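Local coordinates for HNH endonuclease (Geobacillus virus E2, PDB 5H0M), which probably cuts DNA as a nicking HNH endonuclease of a thermophilic bacteriophage and binds a zinc ion, at residues V68-C79 / M107-C117. Numbering follows the deposited sequence.
Sequences VLAKDNYLCQHC and MDNLQSLCQAC. With ZN (zinc ion), chain B.
Cys76 SG binds the zinc ion at 2.3 Å and also accepts hydrogen bonds from two backbone N-H groups, that of Cys79 in its own segment and, 3.3 Å away across the contact, Cys114 N. With Cys79, Cys114 and Cys117 it completes a Cys4 site built from two CxxC pairs, which joins the start of helix 77-81 to that of helix 115-129 in the HNH endonuclease (His-Me finger) region. The Cys79 bond is an N-cap bond, matched by Cys117 N to Cys114 SG; both probably temper the thiolates' negative charge. One residue past Cys76, Gln77 N donates to Ser112 O, almost straight (2.9 Å, 170°). The same Ser112 gives Asp72 OD2 two donors: OG approaches the anti lone pair at 2.7 Å, and the backbone N comes in nearly along the C-O axis. Serine suits this place because its small hydroxyl supplies a donor while Val68 CG1 and Leu69 CD2 pack against OG; Lys71 NZ holds the other carboxylate oxygen in a salt bridge. His78 offers a pi face to a methyl and two ring nitrogens to polar partners. Leu113 CD2 lies over the ring centre in a CH-pi contact, ND1 faces a water held by Cys117 O, and NE2 donates to Gln111 OE1 at 2.8 Å, from above the amide plane.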
loop_
_atom_site.group_PDB
_atom_site.type_symbol
_atom_site.label_atom_id
_atom_site.label_comp_id
_atom_site.label_asym_id
_atom_site.label_seq_id
_atom_site.Cartn_x
_atom_site.Cartn_y
_atom_site.Cartn_z
ATOM N N VAL A 68 -2.279 -3.624 10.490
ATOM C CA VAL A 68 -1.051 -2.868 10.241
ATOM C C VAL A 68 -1.042 -1.554 11.022
ATOM O O VAL A 68 -0.053 -1.200 11.663
ATOM C CB VAL A 68 -0.861 -2.614 8.728
ATOM C CG1 VAL A 68 0.318 -1.683 8.462
ATOM C CG2 VAL A 68 -0.642 -3.918 7.983
ATOM N N LEU A 69 -2.145 -0.820 10.977
ATOM C CA LEU A 69 -2.219 0.437 11.726
ATOM C C LEU A 69 -2.011 0.181 13.208
ATOM O O LEU A 69 -1.299 0.922 13.878
ATOM C CB LEU A 69 -3.549 1.131 11.495
ATOM C CG LEU A 69 -3.686 1.787 10.118
ATOM C CD1 LEU A 69 -5.156 2.032 9.817
ATOM C CD2 LEU A 69 -2.883 3.067 10.037
ATOM N N ALA A 70 -2.624 -0.875 13.712
ATOM C CA ALA A 70 -2.488 -1.186 15.128
ATOM C C ALA A 70 -1.050 -1.533 15.492
ATOM O O ALA A 70 -0.516 -1.015 16.492
ATOM C CB ALA A 70 -3.419 -2.328 15.516
ATOM N N LYS A 71 -0.418 -2.378 14.682
ATOM C CA LYS A 71 1.004 -2.764 14.856
ATOM C C LYS A 71 1.898 -1.539 14.850
ATOM O O LYS A 71 2.851 -1.451 15.620
ATOM C CB LYS A 71 1.439 -3.751 13.756
ATOM C CG LYS A 71 2.941 -3.984 13.646
ATOM C CD LYS A 71 3.287 -4.805 12.424
ATOM C CE LYS A 71 3.320 -3.971 11.157
ATOM N NZ LYS A 71 4.545 -3.126 11.037
ATOM N N ASP A 72 1.572 -0.595 13.976
ATOM C CA ASP A 72 2.325 0.642 13.808
ATOM C C ASP A 72 1.937 1.736 14.815
ATOM O O ASP A 72 2.452 2.858 14.756
ATOM C CB ASP A 72 2.143 1.151 12.370
ATOM C CG ASP A 72 2.894 0.319 11.356
ATOM O OD1 ASP A 72 3.780 -0.476 11.769
ATOM O OD2 ASP A 72 2.605 0.465 10.152
ATOM N N ASN A 73 0.996 1.437 15.708
ATOM C CA ASN A 73 0.485 2.418 16.663
ATOM C C ASN A 73 0.010 3.701 15.987
ATOM O O ASN A 73 0.139 4.788 16.525
ATOM C CB ASN A 73 1.556 2.739 17.716
ATOM C CG ASN A 73 1.890 1.546 18.586
ATOM O OD1 ASN A 73 0.998 0.832 19.048
ATOM N ND2 ASN A 73 3.180 1.324 18.819
ATOM N N TYR A 74 -0.548 3.552 14.791
ATOM C CA TYR A 74 -1.111 4.648 14.018
ATOM C C TYR A 74 -0.086 5.734 13.704
ATOM O O TYR A 74 -0.454 6.871 13.447
ATOM C CB TYR A 74 -2.385 5.203 14.690
ATOM C CG TYR A 74 -3.588 4.325 14.440
ATOM C CD1 TYR A 74 -3.762 3.165 15.158
ATOM C CD2 TYR A 74 -4.521 4.645 13.460
ATOM C CE1 TYR A 74 -4.848 2.324 14.934
ATOM C CE2 TYR A 74 -5.618 3.830 13.228
ATOM C CZ TYR A 74 -5.772 2.664 13.966
ATOM O OH TYR A 74 -6.861 1.848 13.719
ATOM N N LEU A 75 1.191 5.383 13.715
ATOM C CA LEU A 75 2.255 6.320 13.359
ATOM C C LEU A 75 2.826 6.068 11.975
ATOM O O LEU A 75 3.036 4.925 11.580
ATOM C CB LEU A 75 3.409 6.236 14.353
ATOM C CG LEU A 75 3.064 6.645 15.780
ATOM C CD1 LEU A 75 4.299 6.490 16.640
ATOM C CD2 LEU A 75 2.547 8.079 15.832
ATOM N N CYS A 76 3.121 7.144 11.264
ATOM C CA CYS A 76 3.797 7.049 9.979
ATOM C C CYS A 76 5.165 6.424 10.160
ATOM O O CYS A 76 5.989 6.936 10.902
ATOM C CB CYS A 76 3.941 8.410 9.331
ATOM S SG CYS A 76 4.890 8.369 7.799
ATOM N N GLN A 77 5.409 5.308 9.482
ATOM C CA GLN A 77 6.666 4.564 9.653
ATOM C C GLN A 77 7.849 5.212 8.969
ATOM O O GLN A 77 8.979 5.017 9.394
ATOM C CB GLN A 77 6.472 3.107 9.194
ATOM C CG GLN A 77 5.426 2.366 10.012
ATOM C CD GLN A 77 5.776 2.309 11.485
ATOM O OE1 GLN A 77 5.125 2.930 12.336
ATOM N NE2 GLN A 77 6.829 1.588 11.794
ATOM N N HIS A 78 7.614 5.990 7.923
ATOM C CA HIS A 78 8.714 6.715 7.292
ATOM C C HIS A 78 9.138 7.885 8.150
ATOM O O HIS A 78 10.325 8.076 8.371
ATOM C CB HIS A 78 8.323 7.162 5.898
ATOM C CG HIS A 78 8.217 6.031 4.938
ATOM N ND1 HIS A 78 8.198 6.217 3.581
ATOM C CD2 HIS A 78 8.167 4.691 5.135
ATOM C CE1 HIS A 78 8.112 5.045 2.980
ATOM N NE2 HIS A 78 8.086 4.104 3.905
ATOM N N CYS A 79 8.176 8.634 8.668
ATOM C CA CYS A 79 8.488 9.701 9.610
ATOM C C CYS A 79 9.216 9.148 10.828
ATOM O O CYS A 79 10.204 9.730 11.275
ATOM C CB CYS A 79 7.210 10.415 10.053
ATOM S SG CYS A 79 6.549 11.651 8.912
ATOM N N MET A 107 2.062 -8.497 5.734
ATOM C CA MET A 107 2.288 -7.369 6.631
ATOM C C MET A 107 3.650 -6.725 6.424
ATOM O O MET A 107 3.768 -5.510 6.538
ATOM C CB MET A 107 2.021 -7.762 8.083
ATOM C CG MET A 107 0.514 -7.863 8.309
ATOM S SD MET A 107 0.118 -8.247 10.001
ATOM C CE MET A 107 0.549 -6.696 10.764
ATOM N N ASP A 108 4.654 -7.516 6.059
ATOM C CA ASP A 108 5.966 -6.956 5.752
ATOM C C ASP A 108 6.022 -6.218 4.421
ATOM O O ASP A 108 7.061 -5.668 4.078
ATOM C CB ASP A 108 7.073 -8.013 5.847
ATOM C CG ASP A 108 6.968 -9.104 4.812
ATOM O OD1 ASP A 108 5.990 -9.198 4.057
ATOM O OD2 ASP A 108 7.919 -9.935 4.758
ATOM N N ASN A 109 4.913 -6.208 3.685
ATOM C CA ASN A 109 4.775 -5.424 2.466
ATOM C C ASN A 109 3.831 -4.249 2.681
ATOM O O ASN A 109 3.384 -3.651 1.712
ATOM C CB ASN A 109 4.239 -6.284 1.317
ATOM C CG ASN A 109 4.309 -5.585 -0.021
ATOM O OD1 ASN A 109 5.319 -4.953 -0.340
ATOM N ND2 ASN A 109 3.259 -5.699 -0.817
ATOM N N LEU A 110 3.532 -3.912 3.938
ATOM C CA LEU A 110 2.555 -2.846 4.223
ATOM C C LEU A 110 3.088 -1.876 5.271
ATOM O O LEU A 110 3.651 -2.305 6.279
ATOM C CB LEU A 110 1.241 -3.474 4.711
ATOM C CG LEU A 110 0.467 -4.228 3.640
ATOM C CD1 LEU A 110 -0.587 -5.109 4.277
ATOM C CD2 LEU A 110 -0.128 -3.301 2.603
ATOM N N GLN A 111 2.915 -0.576 5.032
ATOM C CA GLN A 111 3.329 0.433 5.998
ATOM C C GLN A 111 2.264 1.496 6.188
ATOM O O GLN A 111 1.647 1.948 5.232
ATOM C CB GLN A 111 4.629 1.114 5.581
ATOM C CG GLN A 111 5.792 0.185 5.357
ATOM C CD GLN A 111 7.052 0.962 5.029
ATOM O OE1 GLN A 111 7.218 1.444 3.902
ATOM N NE2 GLN A 111 7.928 1.095 6.006
ATOM N N SER A 112 2.100 1.919 7.432
ATOM C CA SER A 112 1.256 3.064 7.741
ATOM C C SER A 112 2.034 4.335 7.429
ATOM O O SER A 112 3.193 4.457 7.835
ATOM C CB SER A 112 0.899 3.057 9.227
ATOM O OG SER A 112 0.312 1.813 9.609
ATOM N N LEU A 113 1.401 5.259 6.696
ATOM C CA LEU A 113 2.056 6.483 6.198
ATOM C C LEU A 113 1.180 7.704 6.402
ATOM O O LEU A 113 -0.045 7.616 6.372
ATOM C CB LEU A 113 2.366 6.385 4.699
ATOM C CG LEU A 113 3.305 5.255 4.243
ATOM C CD1 LEU A 113 3.447 5.302 2.736
ATOM C CD2 LEU A 113 4.660 5.355 4.922
ATOM N N CYS A 114 1.838 8.847 6.604
ATOM C CA CYS A 114 1.173 10.138 6.527
ATOM C C CYS A 114 1.012 10.521 5.057
ATOM O O CYS A 114 1.546 9.873 4.162
ATOM C CB CYS A 114 1.963 11.206 7.293
ATOM S SG CYS A 114 3.483 11.749 6.508
ATOM N N GLN A 115 0.250 11.570 4.790
ATOM C CA GLN A 115 0.016 11.969 3.410
ATOM C C GLN A 115 1.301 12.389 2.703
ATOM O O GLN A 115 1.523 12.052 1.545
ATOM C CB GLN A 115 -1.000 13.105 3.349
ATOM C CG GLN A 115 -1.102 13.722 1.972
ATOM C CD GLN A 115 -2.153 14.786 1.903
ATOM O OE1 GLN A 115 -3.061 14.821 2.735
ATOM N NE2 GLN A 115 -2.055 15.647 0.898
ATOM N N ALA A 116 2.133 13.171 3.378
ATOM C CA ALA A 116 3.369 13.647 2.780
ATOM C C ALA A 116 4.286 12.501 2.401
ATOM O O ALA A 116 4.888 12.510 1.332
ATOM C CB ALA A 116 4.089 14.634 3.693
ATOM N N CYS A 117 4.389 11.504 3.280
ATOM C CA CYS A 117 5.208 10.335 2.985
ATOM C C CYS A 117 4.590 9.473 1.892
ATOM O O CYS A 117 5.302 8.909 1.089
ATOM C CB CYS A 117 5.469 9.527 4.247
ATOM S SG CYS A 117 6.639 10.382 5.342
HETATM ZN ZN ZN B . 5.360 10.564 7.283
HETATM O O HOH W 1 4.424 -1.226 8.858
HETATM O O HOH W 2 5.285 -4.295 8.432
HETATM O O HOH W 3 7.936 8.463 1.971
#